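Local coordinates for beta-galactosidase (Geobacillus stearothermophilus, PDB 4OIF), which probably hydrolyses terminal non-reducing beta-D-galactose residues from beta-D-galactosides as a zinc-binding, homotrimeric member of glycosyl hydrolase family 42, at residues 531-535 with 572-576; 555-559 with 593-597. One frame throughout, in Å; residues are numbered along the deposited sequence.

Interaction 1: residues 531-535 with 572-576; sequences ETDTL and DDFYA
Residues 531-534 run as an extended strand that gives way to loop at L535, facing a turn at 572-576; the backbones stay apart, 9.9 Å between CA of D533 and CA of Y575, so the gap is crossed by side chains alone, the long Y575 reaching the short D533. E531, with chi1 and chi2 both t, stretches out until its OE1 lies 3.6 Å from CZ of F574, at the ring edge; this carboxylate also forms a salt bridge with R386 of a neighbouring subunit. D533 (chi1 t) takes a very short hydrogen bond, 2.4 Å, from OH of Y575 to its OD2. That OD2 lies 4.2 Å from OD2 of D573, a like-charge approach offset by R338 of the neighbouring subunit, which salt-bridges both aspartates. L535 adds CD2, 4.4 Å from OH of Y575. Opposite, D573-A576 is a type I beta turn, A576 N to D573 O 3.0 Å, with F574 and Y575 both chi1 p. The whole is a strand-to-turn contact at the subunit interface of the trimerisation domain.

Interaction 2: residues 555-559 with 593-597; sequences YATVI and YIGGR
The strand 555-559 and the segment 593-597 run roughly antiparallel, their end-to-end directions 154° apart. Strand 589-594 ends at I594, and the chain turns at G595 (phi/psi -78/-21) and is extended again at G596 (-131/165). In register, CA of A556 lies 4.3 Å from CA of G596 and CA of T557 4.9 Å from CA of G595. At G595 a CB would point toward the strand and lie a tight 3.1 Å from CD1 of I559, so the absence of a side chain suits the place. Y555 O receives the backbone hydrogen bond from R597 N at 3.2 Å and a CA-H...O contact from G596 CA at 3.3 Å. T557, chi1 m, points its hydroxyl across, and OG1 donates to G595 O at 2.7 Å, satisfying a carbonyl at the bend; its methyl CG2 meets OH of Y593 at 3.8 Å. I559 (chi1 m, chi2 t) brings CD1 to 3.8 Å from CD1 of Y593, whose t rotamer presents the ring edge to both residues. At the other end Y555, chi1 m, sets CE2 over one face of the R597 guanidinium, 3.9 Å from NH1. R597, t at chi1 and chi2 and m at chi3, reaches D554 in a salt bridge and T435 O in a hydrogen bond; the Y555 hydroxyl bonds T435 OG1. One end is thus an apolar cluster, the other an aromatic ring against a hydrogen-bonded guanidinium. This is a buried packing of a two-stranded antiparallel sheet onto the bend leaving a central strand of the mixed sheet in the trimerisation domain.

In the fold
Both interactions use the two-stranded sheet of 527-534 and 555-561, one strand each. The strands are joined by backbone hydrogen bonds, D533 N to A556 O and E531 O to V558 N, both 2.8 Å, so the contacts lie side by side, their centres about 9 Å apart. Interaction 2 is the core member: inward from strand 555-561, it combines glycine backbone, apolar side chains and an arginine held within its own chain. Interaction 1 is partly buried and meets another subunit, so its acidic groups find arginines there. Y575 of interaction 1 also packs on A556 of interaction 2, with OH 3.2 Å from CB, tying the turn to both strands.

Interaction 1: residues 531-535 with 572-576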
loop_
_atom_site.group_PDB
_atom_site.type_symbol
_atom_site.label_atom_id
_atom_site.label_comp_id
_atom_site.label_asym_id
_atom_site.label_seq_id
_atom_site.Cartn_x
_atom_site.Cartn_y
_atom_site.Cartn_z
ATOM N N GLU A 531 -10.174 -18.863 27.510
ATOM C CA GLU A 531 -9.804 -17.547 26.991
ATOM C C GLU A 531 -8.576 -17.571 26.110
ATOM O O GLU A 531 -7.547 -18.149 26.464
ATOM C CB GLU A 531 -9.566 -16.541 28.121
ATOM C CG GLU A 531 -9.327 -15.124 27.582
ATOM C CD GLU A 531 -9.170 -14.065 28.652
ATOM O OE1 GLU A 531 -9.220 -14.388 29.854
ATOM O OE2 GLU A 531 -8.990 -12.889 28.281
ATOM N N THR A 532 -8.693 -16.923 24.957
ATOM C CA THR A 532 -7.585 -16.788 24.033
ATOM C C THR A 532 -7.004 -15.404 24.179
ATOM O O THR A 532 -7.658 -14.410 23.871
ATOM C CB THR A 532 -8.009 -17.017 22.570
ATOM O OG1 THR A 532 -8.376 -18.392 22.382
ATOM C CG2 THR A 532 -6.856 -16.683 21.643
ATOM N N ASP A 533 -5.780 -15.337 24.676
ATOM C CA ASP A 533 -5.111 -14.061 24.829
ATOM C C ASP A 533 -4.322 -13.726 23.569
ATOM O O ASP A 533 -3.379 -14.445 23.220
ATOM C CB ASP A 533 -4.189 -14.101 26.040
ATOM C CG ASP A 533 -3.764 -12.729 26.492
ATOM O OD1 ASP A 533 -4.515 -11.748 26.269
ATOM O OD2 ASP A 533 -2.675 -12.642 27.079
ATOM N N THR A 534 -4.705 -12.648 22.884
ATOM C CA THR A 534 -3.993 -12.215 21.684
ATOM C C THR A 534 -3.017 -11.089 22.006
ATOM O O THR A 534 -3.404 -10.066 22.562
ATOM C CB THR A 534 -4.960 -11.745 20.591
ATOM O OG1 THR A 534 -5.775 -12.845 20.161
ATOM C CG2 THR A 534 -4.180 -11.201 19.402
ATOM N N LEU A 535 -1.752 -11.271 21.641
ATOM C CA LEU A 535 -0.698 -10.358 22.079
ATOM C C LEU A 535 -0.181 -9.435 20.983
ATOM O O LEU A 535 -0.241 -9.766 19.805
ATOM C CB LEU A 535 0.471 -11.157 22.646
ATOM C CG LEU A 535 0.079 -12.171 23.723
ATOM C CD1 LEU A 535 1.319 -12.811 24.308
ATOM C CD2 LEU A 535 -0.744 -11.486 24.810
ATOM N N ASP A 572 4.041 -15.369 33.650
ATOM C CA ASP A 572 3.842 -13.937 33.800
ATOM C C ASP A 572 2.415 -13.573 33.406
ATOM O O ASP A 572 1.622 -14.460 33.112
ATOM C CB ASP A 572 4.866 -13.174 32.957
ATOM C CG ASP A 572 5.282 -11.860 33.590
ATOM O OD1 ASP A 572 4.576 -11.381 34.507
ATOM O OD2 ASP A 572 6.317 -11.301 33.164
ATOM N N ASP A 573 2.100 -12.275 33.412
ATOM C CA ASP A 573 0.758 -11.750 33.133
ATOM C C ASP A 573 -0.286 -12.311 34.110
ATOM O O ASP A 573 0.052 -13.035 35.041
ATOM C CB ASP A 573 0.349 -12.040 31.684
ATOM C CG ASP A 573 -0.440 -10.891 31.046
ATOM O OD1 ASP A 573 -1.259 -10.247 31.733
ATOM O OD2 ASP A 573 -0.237 -10.636 29.838
ATOM N N PHE A 574 -1.555 -11.974 33.901
ATOM C CA PHE A 574 -2.570 -12.248 34.917
ATOM C C PHE A 574 -2.856 -13.736 35.078
ATOM O O PHE A 574 -3.391 -14.141 36.102
ATOM C CB PHE A 574 -3.879 -11.473 34.625
ATOM C CG PHE A 574 -4.686 -12.003 33.462
ATOM C CD1 PHE A 574 -4.448 -11.546 32.166
ATOM C CD2 PHE A 574 -5.720 -12.908 33.669
ATOM C CE1 PHE A 574 -5.202 -12.011 31.087
ATOM C CE2 PHE A 574 -6.491 -13.385 32.597
ATOM C CZ PHE A 574 -6.221 -12.940 31.301
ATOM N N TYR A 575 -2.497 -14.549 34.085
ATOM C CA TYR A 575 -2.700 -15.985 34.194
ATOM C C TYR A 575 -1.408 -16.715 34.551
ATOM O O TYR A 575 -1.262 -17.915 34.285
ATOM C CB TYR A 575 -3.280 -16.550 32.899
ATOM C CG TYR A 575 -2.724 -15.946 31.624
ATOM C CD1 TYR A 575 -3.286 -14.797 31.078
ATOM C CD2 TYR A 575 -1.653 -16.537 30.954
ATOM C CE1 TYR A 575 -2.801 -14.248 29.920
ATOM C CE2 TYR A 575 -1.152 -15.990 29.799
ATOM C CZ TYR A 575 -1.742 -14.840 29.278
ATOM O OH TYR A 575 -1.268 -14.271 28.115
ATOM N N ALA A 576 -0.472 -15.984 35.152
ATOM C CA ALA A 576 0.772 -16.576 35.625
ATOM C C ALA A 576 0.518 -17.754 36.577
ATOM O O ALA A 576 -0.432 -17.737 37.359
ATOM C CB ALA A 576 1.620 -15.531 36.295
#

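Interaction 2: residues 555-559 with 593-597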
loop_
_atom_site.group_PDB
_atom_site.type_symbol
_atom_site.label_atom_id
_atom_site.label_comp_id
_atom_site.label_asym_id
_atom_site.label_seq_id
_atom_site.Cartn_x
_atom_site.Cartn_y
_atom_site.Cartn_z
ATOM N N TYR A 555 0.110 -15.782 21.096
ATOM C CA TYR A 555 -1.110 -16.335 21.686
ATOM C C TYR A 555 -0.876 -17.120 22.968
ATOM O O TYR A 555 0.077 -17.892 23.082
ATOM C CB TYR A 555 -1.829 -17.233 20.681
ATOM C CG TYR A 555 -2.251 -16.502 19.436
ATOM C CD1 TYR A 555 -3.376 -15.686 19.443
ATOM C CD2 TYR A 555 -1.534 -16.621 18.256
ATOM C CE1 TYR A 555 -3.774 -15.003 18.319
ATOM C CE2 TYR A 555 -1.927 -15.938 17.120
ATOM C CZ TYR A 555 -3.049 -15.128 17.161
ATOM O OH TYR A 555 -3.456 -14.440 16.048
ATOM N N ALA A 556 -1.770 -16.912 23.926
ATOM C CA ALA A 556 -1.819 -17.732 25.116
ATOM C C ALA A 556 -3.240 -18.207 25.299
ATOM O O ALA A 556 -4.181 -17.580 24.819
ATOM C CB ALA A 556 -1.346 -16.961 26.331
ATOM N N THR A 557 -3.408 -19.329 25.984
ATOM C CA THR A 557 -4.751 -19.793 26.283
ATOM C C THR A 557 -4.941 -20.011 27.776
ATOM O O THR A 557 -4.189 -20.758 28.394
ATOM C CB THR A 557 -5.076 -21.105 25.538
ATOM O OG1 THR A 557 -4.733 -20.977 24.147
ATOM C CG2 THR A 557 -6.557 -21.425 25.670
ATOM N N VAL A 558 -5.942 -19.365 28.363
ATOM C CA VAL A 558 -6.266 -19.651 29.756
ATOM C C VAL A 558 -6.999 -20.994 29.791
ATOM O O VAL A 558 -7.909 -21.233 29.000
ATOM C CB VAL A 558 -7.120 -18.536 30.403
ATOM C CG1 VAL A 558 -7.479 -18.903 31.840
ATOM C CG2 VAL A 558 -6.371 -17.202 30.390
ATOM N N ILE A 559 -6.595 -21.877 30.698
ATOM C CA ILE A 559 -7.091 -23.254 30.704
ATOM C C ILE A 559 -7.727 -23.705 32.026
ATOM O O ILE A 559 -7.183 -23.492 33.108
ATOM C CB ILE A 559 -5.946 -24.221 30.359
ATOM C CG1 ILE A 559 -5.553 -24.062 28.888
ATOM C CG2 ILE A 559 -6.324 -25.663 30.679
ATOM C CD1 ILE A 559 -4.154 -24.579 28.587
ATOM N N TYR A 593 -2.559 -30.891 25.090
ATOM C CA TYR A 593 -2.941 -29.554 24.662
ATOM C C TYR A 593 -1.807 -28.584 24.933
ATOM O O TYR A 593 -1.305 -28.505 26.060
ATOM C CB TYR A 593 -4.213 -29.104 25.380
ATOM C CG TYR A 593 -4.833 -27.839 24.825
ATOM C CD1 TYR A 593 -4.583 -26.599 25.415
ATOM C CD2 TYR A 593 -5.690 -27.882 23.719
ATOM C CE1 TYR A 593 -5.168 -25.430 24.914
ATOM C CE2 TYR A 593 -6.273 -26.715 23.203
ATOM C CZ TYR A 593 -6.008 -25.495 23.806
ATOM O OH TYR A 593 -6.580 -24.341 23.310
ATOM N N ILE A 594 -1.400 -27.855 23.899
ATOM C CA ILE A 594 -0.369 -26.837 24.056
ATOM C C ILE A 594 -0.999 -25.450 23.995
ATOM O O ILE A 594 -1.446 -25.018 22.928
ATOM C CB ILE A 594 0.721 -26.947 22.978
ATOM C CG1 ILE A 594 1.447 -28.294 23.075
ATOM C CG2 ILE A 594 1.692 -25.811 23.144
ATOM C CD1 ILE A 594 2.247 -28.660 21.855
ATOM N N GLY A 595 -1.037 -24.752 25.130
ATOM C CA GLY A 595 -1.845 -23.542 25.246
ATOM C C GLY A 595 -1.297 -22.263 24.626
ATOM O O GLY A 595 -2.048 -21.322 24.348
ATOM N N GLY A 596 0.013 -22.212 24.421
ATOM C CA GLY A 596 0.630 -20.999 23.935
ATOM C C GLY A 596 1.537 -21.288 22.768
ATOM O O GLY A 596 1.886 -22.438 22.517
ATOM N N ARG A 597 1.915 -20.245 22.044
ATOM C CA ARG A 597 2.810 -20.412 20.911
ATOM C C ARG A 597 4.248 -20.212 21.397
ATOM O O ARG A 597 4.656 -19.112 21.795
ATOM C CB ARG A 597 2.451 -19.449 19.782
ATOM C CG ARG A 597 3.420 -19.490 18.620
ATOM C CD ARG A 597 2.978 -18.563 17.517
ATOM N NE ARG A 597 1.821 -19.075 16.783
ATOM C CZ ARG A 597 1.150 -18.369 15.877
ATOM N NH1 ARG A 597 1.515 -17.117 15.606
ATOM N NH2 ARG A 597 0.115 -18.910 15.251
#